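Local coordinates for protein 5-carboxymethyl-2-hydroxymuconate delta-isomerase (Mycobacterium smegmatis, PDB 4PFZ) that probably acts as a metal-binding isomerase or acetylpyruvate hydrolase of the fumarylacetoacetate hydrolase family, at residues Pro22-Lys27 and Trp44-Val49; Ile99-Asp104 and Gly231-Gly236. All coordinates share one frame; numbering follows the deposited sequence.

Contact 1 of 2, residues Pro22-Lys27 and Trp44-Val49; sequences PDAVCK and WPLADV
Cys26 and Trp44 form a hydrogen-bonded antiparallel pair, an example of how a short strand pair is held by backbone bonds and backed by apolar side chains. Cys26 N donates to Trp44 O, a bond modelled at 2.5 Å, short enough that its exact length is doubtful, and Trp44 N returns a bond to Cys26 O at 2.8 Å. One step further, past the non-hydrogen-bonded pair of Val25 and Pro45, Leu46 N reaches Ala24 O at 2.8 Å. Pro45 has no N-H to give, but its CA makes a CA-H...O contact of 3.0 Å with the same Ala24 O, so that one oxygen meets two neighbouring residues.

The apolar contacts gather around Leu46 and the Cys26 sulfur. Leu46 CB lies against Ala24 CB at 3.6 Å. The first torsion of Leu46 (chi1 -174°) sets CG anti to the backbone N, and the second (chi2 50°) then sets the methyls: CD2 stays near Ala24 CB while CD1 touches Cys26 SG at 3.5 Å. Val49 CG2 meets the same sulfur at 4.1 Å. The Trp44 ring approaches obliquely, its CE3 lying 3.7 Å from Cys26 O.

Within the Rv2993c-like N-terminal region, strand 25-28 runs between strand 43-45 and strand 11-18, where the backbones of Val25 and Lys27 hydrogen-bond to those of Glu18 and Ser16. Cys26 and Leu46 both rest on Ile17 of strand 11-18, and Trp44 and Val49 extend the packing to Ile6 and Ser8 of strand 2-8.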
ATOM      1  N   PRO B  22      -8.453 -34.396 -11.398  1.00 70.51           N
ATOM      2  CA  PRO B  22      -8.151 -34.477  -9.961  1.00 68.73           C
ATOM      3  C   PRO B  22      -6.954 -35.378  -9.644  1.00 67.59           C
ATOM      4  O   PRO B  22      -6.458 -35.361  -8.515  1.00 68.01           O
ATOM      5  CB  PRO B  22      -9.445 -35.041  -9.370  1.00 69.61           C
ATOM      6  CG  PRO B  22     -10.504 -34.549 -10.301  1.00 68.23           C
ATOM      7  CD  PRO B  22      -9.881 -34.632 -11.669  1.00 68.51           C
ATOM      8  N   ASP B  23      -6.492 -36.143 -10.632  1.00 66.81           N
ATOM      9  CA  ASP B  23      -5.159 -36.732 -10.585  1.00 67.78           C
ATOM     10  C   ASP B  23      -4.151 -35.634 -10.916  1.00 67.21           C
ATOM     11  O   ASP B  23      -3.288 -35.802 -11.780  1.00 72.08           O
ATOM     12  CB  ASP B  23      -5.034 -37.904 -11.561  1.00 70.16           C
ATOM     13  N   ALA B  24      -4.292 -34.505 -10.223  1.00 64.22           N
ATOM     14  CA  ALA B  24      -3.535 -33.287 -10.485  1.00 59.92           C
ATOM     15  C   ALA B  24      -2.341 -33.185  -9.564  1.00 59.56           C
ATOM     16  O   ALA B  24      -2.408 -33.598  -8.413  1.00 63.48           O
ATOM     17  CB  ALA B  24      -4.423 -32.061 -10.320  1.00 61.93           C
ATOM     18  N   VAL B  25      -1.257 -32.611 -10.068  1.00 53.89           N
ATOM     19  CA  VAL B  25      -0.018 -32.553  -9.314  1.00 52.54           C
ATOM     20  C   VAL B  25       0.467 -31.119  -9.110  1.00 50.24           C
ATOM     21  O   VAL B  25       0.468 -30.304 -10.035  1.00 48.73           O
ATOM     22  CB  VAL B  25       1.095 -33.378 -10.012  1.00 54.59           C
ATOM     23  CG1 VAL B  25       1.155 -33.056 -11.496  1.00 54.38           C
ATOM     24  CG2 VAL B  25       2.449 -33.143  -9.352  1.00 54.36           C
ATOM     25  N   CYS B  26       0.840 -30.820  -7.873  1.00 47.56           N
ATOM     26  CA  CYS B  26       1.616 -29.634  -7.569  1.00 48.12           C
ATOM     27  C   CYS B  26       3.045 -30.085  -7.344  1.00 54.87           C
ATOM     28  O   CYS B  26       3.324 -30.857  -6.428  1.00 52.89           O
ATOM     29  CB  CYS B  26       1.076 -28.908  -6.337  1.00 42.33           C
ATOM     30  SG  CYS B  26      -0.676 -28.555  -6.419  1.00 61.95           S
ATOM     31  N   LYS B  27       3.939 -29.638  -8.215  1.00 58.64           N
ATOM     32  CA  LYS B  27       5.358 -29.912  -8.066  1.00 55.78           C
ATOM     33  C   LYS B  27       6.012 -28.681  -7.464  1.00 49.50           C
ATOM     34  O   LYS B  27       5.659 -27.559  -7.822  1.00 53.14           O
ATOM     35  CB  LYS B  27       5.995 -30.266  -9.412  1.00 52.60           C
ATOM     36  N   TRP B  44       3.126 -32.851  -4.534  1.00 57.96           N
ATOM     37  CA  TRP B  44       1.852 -33.013  -3.870  1.00 55.53           C
ATOM     38  C   TRP B  44       0.760 -33.072  -4.925  1.00 56.50           C
ATOM     39  O   TRP B  44       0.762 -32.286  -5.872  1.00 59.74           O
ATOM     40  CB  TRP B  44       1.597 -31.870  -2.890  1.00 52.29           C
ATOM     41  CG  TRP B  44       2.683 -31.697  -1.882  1.00 51.68           C
ATOM     42  CD1 TRP B  44       2.792 -32.329  -0.679  1.00 55.39           C
ATOM     43  CD2 TRP B  44       3.817 -30.827  -1.982  1.00 50.87           C
ATOM     44  NE1 TRP B  44       3.923 -31.907  -0.024  1.00 54.47           N
ATOM     45  CE2 TRP B  44       4.571 -30.988  -0.805  1.00 52.19           C
ATOM     46  CE3 TRP B  44       4.269 -29.930  -2.953  1.00 49.31           C
ATOM     47  CZ2 TRP B  44       5.747 -30.283  -0.572  1.00 56.41           C
ATOM     48  CZ3 TRP B  44       5.435 -29.233  -2.719  1.00 50.08           C
ATOM     49  CH2 TRP B  44       6.161 -29.412  -1.539  1.00 54.84           C
ATOM     50  N   PRO B  45      -0.160 -34.037  -4.797  1.00 54.62           N
ATOM     51  CA  PRO B  45      -1.353 -33.901  -5.625  1.00 52.07           C
ATOM     52  C   PRO B  45      -2.126 -32.666  -5.202  1.00 50.87           C
ATOM     53  O   PRO B  45      -1.999 -32.243  -4.053  1.00 51.60           O
ATOM     54  CB  PRO B  45      -2.140 -35.184  -5.337  1.00 55.04           C
ATOM     55  CG  PRO B  45      -1.600 -35.681  -4.033  1.00 57.16           C
ATOM     56  CD  PRO B  45      -0.158 -35.288  -4.023  1.00 55.70           C
ATOM     57  N   LEU B  46      -2.901 -32.099  -6.119  1.00 51.62           N
ATOM     58  CA  LEU B  46      -3.682 -30.901  -5.840  1.00 50.71           C
ATOM     59  C   LEU B  46      -4.800 -31.225  -4.852  1.00 48.85           C
ATOM     60  O   LEU B  46      -5.260 -30.370  -4.090  1.00 42.92           O
ATOM     61  CB  LEU B  46      -4.253 -30.336  -7.142  1.00 48.31           C
ATOM     62  CG  LEU B  46      -4.993 -29.002  -7.091  1.00 45.69           C
ATOM     63  CD1 LEU B  46      -4.160 -27.963  -6.362  1.00 40.20           C
ATOM     64  CD2 LEU B  46      -5.302 -28.549  -8.505  1.00 47.60           C
ATOM     65  N   ALA B  47      -5.221 -32.483  -4.873  1.00 47.88           N
ATOM     66  CA  ALA B  47      -6.297 -32.959  -4.017  1.00 47.99           C
ATOM     67  C   ALA B  47      -5.916 -32.923  -2.541  1.00 50.83           C
ATOM     68  O   ALA B  47      -6.762 -32.672  -1.682  1.00 55.31           O
ATOM     69  CB  ALA B  47      -6.694 -34.375  -4.423  1.00 49.85           C
ATOM     70  N   ASP B  48      -4.640 -33.167  -2.258  1.00 48.76           N
ATOM     71  CA  ASP B  48      -4.161 -33.300  -0.888  1.00 49.23           C
ATOM     72  C   ASP B  48      -3.931 -31.958  -0.198  0.86 50.55           C
ATOM     73  O   ASP B  48      -4.048 -31.847   1.025  1.00 52.88           O
ATOM     74  CB  ASP B  48      -2.864 -34.111  -0.871  1.00 49.70           C
ATOM     75  N   VAL B  49      -3.607 -30.940  -0.987  1.00 47.17           N
ATOM     76  CA  VAL B  49      -3.180 -29.654  -0.443  1.00 43.04           C
ATOM     77  C   VAL B  49      -4.181 -28.532  -0.721  1.00 38.38           C
ATOM     78  O   VAL B  49      -5.175 -28.725  -1.427  1.00 39.35           O
ATOM     79  CB  VAL B  49      -1.815 -29.253  -1.012  1.00 44.96           C
ATOM     80  CG1 VAL B  49      -0.785 -30.330  -0.696  1.00 48.22           C
ATOM     81  CG2 VAL B  49      -1.919 -29.021  -2.524  1.00 37.34           C
TER

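Contact 2 of 2, residues Ile99-Asp104 and Gly231-Gly236; sequences IQLPAD and GPIEDG
Leu101 and Ile233 meet in the fumarylacetoacetate hydrolase domain, where strand 99-101, at the margin of a mixed five-stranded sheet within the chain, faces the loop that follows the short strand 231-232. The contact illustrates how separate strand systems can be joined without any hydrogen bond between them, by apolar side chains packing on one another and on main chain. The nearest CA atoms of the two segments, those of Leu101 and Asp235, remain 7.8 Å apart.

Both residues project toward the opposing segment, and their side chains cross obliquely. Ile233 CG1 sits between its own backbone N and carbonyl carbon (chi1 57°), and the extended second torsion (176°) carries CD1 outward to meet Leu101 CD2 at 4.1 Å. The same methyl lies 4.3 Å from Ile99 CD1, so Ile233 reaches two residues that point from the same side of the strand. These methyl contacts are loose apolar packing in a buried setting. Val108 and His110 of strand 108-118 touch Leu101 and Ile233, respectively, and Val253 of strand 247-255 also lies against Leu101.

Toward solvent the contacts become polar. Glu234 OE1 forms a salt bridge with Arg255 NH2, and Asp235 OD1 accepts a hydrogen bond from Arg255 N; both acidic side chains thereby tie the loop to strand 247-255, which is also the backbone partner of strand 99-101.

The other branch of Leu101 turns to the opposing main chain. Its CD1 lies 4.0 Å from Glu234 CA and approaches Ile233 O more closely, at 3.3 Å.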
ATOM      1  N   ILE B  99     -14.487 -14.230   3.090  1.00 25.50           N
ATOM      2  CA  ILE B  99     -14.550 -12.773   3.116  1.00 20.38           C
ATOM      3  C   ILE B  99     -15.321 -12.371   4.363  1.00 20.60           C
ATOM      4  O   ILE B  99     -16.466 -12.772   4.515  1.00 21.88           O
ATOM      5  CB  ILE B  99     -15.264 -12.206   1.875  1.00 19.88           C
ATOM      6  CG1 ILE B  99     -14.489 -12.556   0.602  1.00 20.98           C
ATOM      7  CG2 ILE B  99     -15.438 -10.702   2.011  1.00 20.10           C
ATOM      8  CD1 ILE B  99     -15.315 -12.377  -0.662  1.00 20.00           C
ATOM      9  N   GLN B 100     -14.700 -11.597   5.254  1.00 19.96           N
ATOM     10  CA  GLN B 100     -15.368 -11.180   6.478  1.00 20.81           C
ATOM     11  C   GLN B 100     -15.879  -9.743   6.404  1.00 20.63           C
ATOM     12  O   GLN B 100     -15.107  -8.775   6.316  1.00 21.20           O
ATOM     13  CB  GLN B 100     -14.440 -11.346   7.687  1.00 25.32           C
ATOM     14  CG  GLN B 100     -13.880 -12.745   7.833  1.00 27.73           C
ATOM     15  CD  GLN B 100     -12.933 -12.865   9.006  1.00 42.64           C
ATOM     16  OE1 GLN B 100     -13.278 -12.505  10.134  1.00 53.07           O
ATOM     17  NE2 GLN B 100     -11.727 -13.368   8.748  1.00 38.90           N
ATOM     18  N   LEU B 101     -17.200  -9.620   6.457  1.00 22.41           N
ATOM     19  CA  LEU B 101     -17.852  -8.334   6.333  1.00 23.22           C
ATOM     20  C   LEU B 101     -17.857  -7.638   7.682  1.00 27.11           C
ATOM     21  O   LEU B 101     -18.157  -8.256   8.718  1.00 28.27           O
ATOM     22  CB  LEU B 101     -19.288  -8.487   5.803  1.00 23.55           C
ATOM     23  CG  LEU B 101     -19.507  -9.301   4.519  1.00 28.51           C
ATOM     24  CD1 LEU B 101     -20.978  -9.333   4.134  1.00 25.19           C
ATOM     25  CD2 LEU B 101     -18.663  -8.743   3.367  1.00 31.53           C
ATOM     26  N   PRO B 102     -17.512  -6.345   7.679  1.00 21.87           N
ATOM     27  CA  PRO B 102     -17.637  -5.541   8.893  1.00 25.85           C
ATOM     28  C   PRO B 102     -19.089  -5.475   9.315  1.00 28.39           C
ATOM     29  O   PRO B 102     -19.961  -5.379   8.450  1.00 25.06           O
ATOM     30  CB  PRO B 102     -17.129  -4.165   8.462  1.00 32.60           C
ATOM     31  CG  PRO B 102     -16.239  -4.441   7.267  1.00 26.97           C
ATOM     32  CD  PRO B 102     -16.902  -5.592   6.569  1.00 24.42           C
ATOM     33  N   ALA B 103     -19.341  -5.512  10.622  1.00 34.80           N
ATOM     34  CA  ALA B 103     -20.703  -5.512  11.139  1.00 39.22           C
ATOM     35  C   ALA B 103     -21.535  -4.357  10.581  1.00 44.63           C
ATOM     36  O   ALA B 103     -22.715  -4.529  10.261  1.00 46.29           O
ATOM     37  CB  ALA B 103     -20.687  -5.462  12.669  1.00 40.33           C
ATOM     38  N   ASP B 104     -20.898  -3.196  10.440  1.00 47.56           N
ATOM     39  CA  ASP B 104     -21.582  -1.952  10.083  1.00 48.82           C
ATOM     40  C   ASP B 104     -21.634  -1.657   8.584  1.00 44.49           C
ATOM     41  O   ASP B 104     -22.311  -0.725   8.161  1.00 47.06           O
ATOM     42  CB  ASP B 104     -20.899  -0.774  10.781  1.00 46.57           C
ATOM     43  CG  ASP B 104     -19.510  -0.501  10.233  1.00 51.54           C
ATOM     44  OD1 ASP B 104     -18.766  -1.475   9.975  1.00 47.40           O
ATOM     45  OD2 ASP B 104     -19.159   0.689  10.055  1.00 57.69           O
ATOM     46  N   GLY B 231     -22.439  -5.925  -7.212  1.00 31.26           N
ATOM     47  CA  GLY B 231     -23.618  -6.137  -6.402  1.00 34.38           C
ATOM     48  C   GLY B 231     -23.257  -6.604  -5.013  1.00 39.96           C
ATOM     49  O   GLY B 231     -22.107  -6.938  -4.741  1.00 25.80           O
ATOM     50  N   PRO B 232     -24.253  -6.650  -4.121  1.00 28.46           N
ATOM     51  CA  PRO B 232     -23.973  -6.964  -2.721  1.00 31.35           C
ATOM     52  C   PRO B 232     -23.642  -8.433  -2.474  1.00 36.99           C
ATOM     53  O   PRO B 232     -24.028  -9.334  -3.235  1.00 28.22           O
ATOM     54  CB  PRO B 232     -25.276  -6.580  -2.016  1.00 35.90           C
ATOM     55  CG  PRO B 232     -26.327  -6.762  -3.070  1.00 43.06           C
ATOM     56  CD  PRO B 232     -25.672  -6.334  -4.353  1.00 30.50           C
ATOM     57  N   ILE B 233     -22.901  -8.655  -1.398  1.00 35.06           N
ATOM     58  CA  ILE B 233     -22.664  -9.994  -0.879  1.00 36.60           C
ATOM     59  C   ILE B 233     -23.009  -9.991   0.610  1.00 36.32           C
ATOM     60  O   ILE B 233     -22.727  -9.018   1.319  1.00 33.98           O
ATOM     61  CB  ILE B 233     -21.209 -10.445  -1.106  1.00 33.89           C
ATOM     62  CG1 ILE B 233     -20.230  -9.459  -0.466  1.00 32.38           C
ATOM     63  CG2 ILE B 233     -20.911 -10.526  -2.597  1.00 30.72           C
ATOM     64  CD1 ILE B 233     -18.785  -9.903  -0.570  1.00 22.07           C
ATOM     65  N   GLU B 234     -23.633 -11.066   1.074  1.00 35.26           N
ATOM     66  CA  GLU B 234     -24.116 -11.135   2.450  1.00 29.25           C
ATOM     67  C   GLU B 234     -23.661 -12.418   3.119  1.00 29.30           C
ATOM     68  O   GLU B 234     -23.228 -13.350   2.446  1.00 36.45           O
ATOM     69  CB  GLU B 234     -25.644 -11.039   2.490  1.00 31.37           C
ATOM     70  CG  GLU B 234     -26.215  -9.702   2.037  1.00 39.01           C
ATOM     71  CD  GLU B 234     -25.926  -8.569   3.015  1.00 51.10           C
ATOM     72  OE1 GLU B 234     -25.598  -8.854   4.190  1.00 55.96           O
ATOM     73  OE2 GLU B 234     -26.032  -7.391   2.603  1.00 52.00           O
ATOM     74  N   ASP B 235     -23.760 -12.450   4.448  1.00 33.56           N
ATOM     75  CA  ASP B 235     -23.425 -13.633   5.248  1.00 33.07           C
ATOM     76  C   ASP B 235     -24.027 -14.918   4.642  1.00 31.55           C
ATOM     77  O   ASP B 235     -25.231 -15.003   4.398  1.00 33.12           O
ATOM     78  CB  ASP B 235     -23.908 -13.415   6.690  1.00 36.24           C
ATOM     79  CG  ASP B 235     -23.606 -14.588   7.613  1.00 42.49           C
ATOM     80  OD1 ASP B 235     -22.424 -14.791   7.968  1.00 36.40           O
ATOM     81  OD2 ASP B 235     -24.562 -15.285   8.024  1.00 49.74           O
ATOM     82  N   GLY B 236     -23.176 -15.904   4.376  1.00 30.93           N
ATOM     83  CA  GLY B 236     -23.622 -17.168   3.815  1.00 32.08           C
ATOM     84  C   GLY B 236     -23.555 -17.273   2.298  1.00 33.37           C
ATOM     85  O   GLY B 236     -23.807 -18.349   1.738  1.00 35.13           O
TER

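The two contacts differ in chemistry as they differ in place. Contact 1 lies in the N-terminal region, its centre about 23 Å from that of the chain, and is partly buried; contact 2, in the hydrolase domain, is more enclosed, its centre about 19 Å from that of the chain. Neighbouring strands join in contact 1, so backbone bonds and apolar packing combine, with 363 Å² buried between the segments. Contact 2 unites elements 127 residues apart without such bonds, burying 164 Å² through branched aliphatic side chains, while its acidic groups bond outside the pair. Contact centres are about 32 Å apart and nearest atoms about 18 Å, so neither touches the other, and they hold different strands.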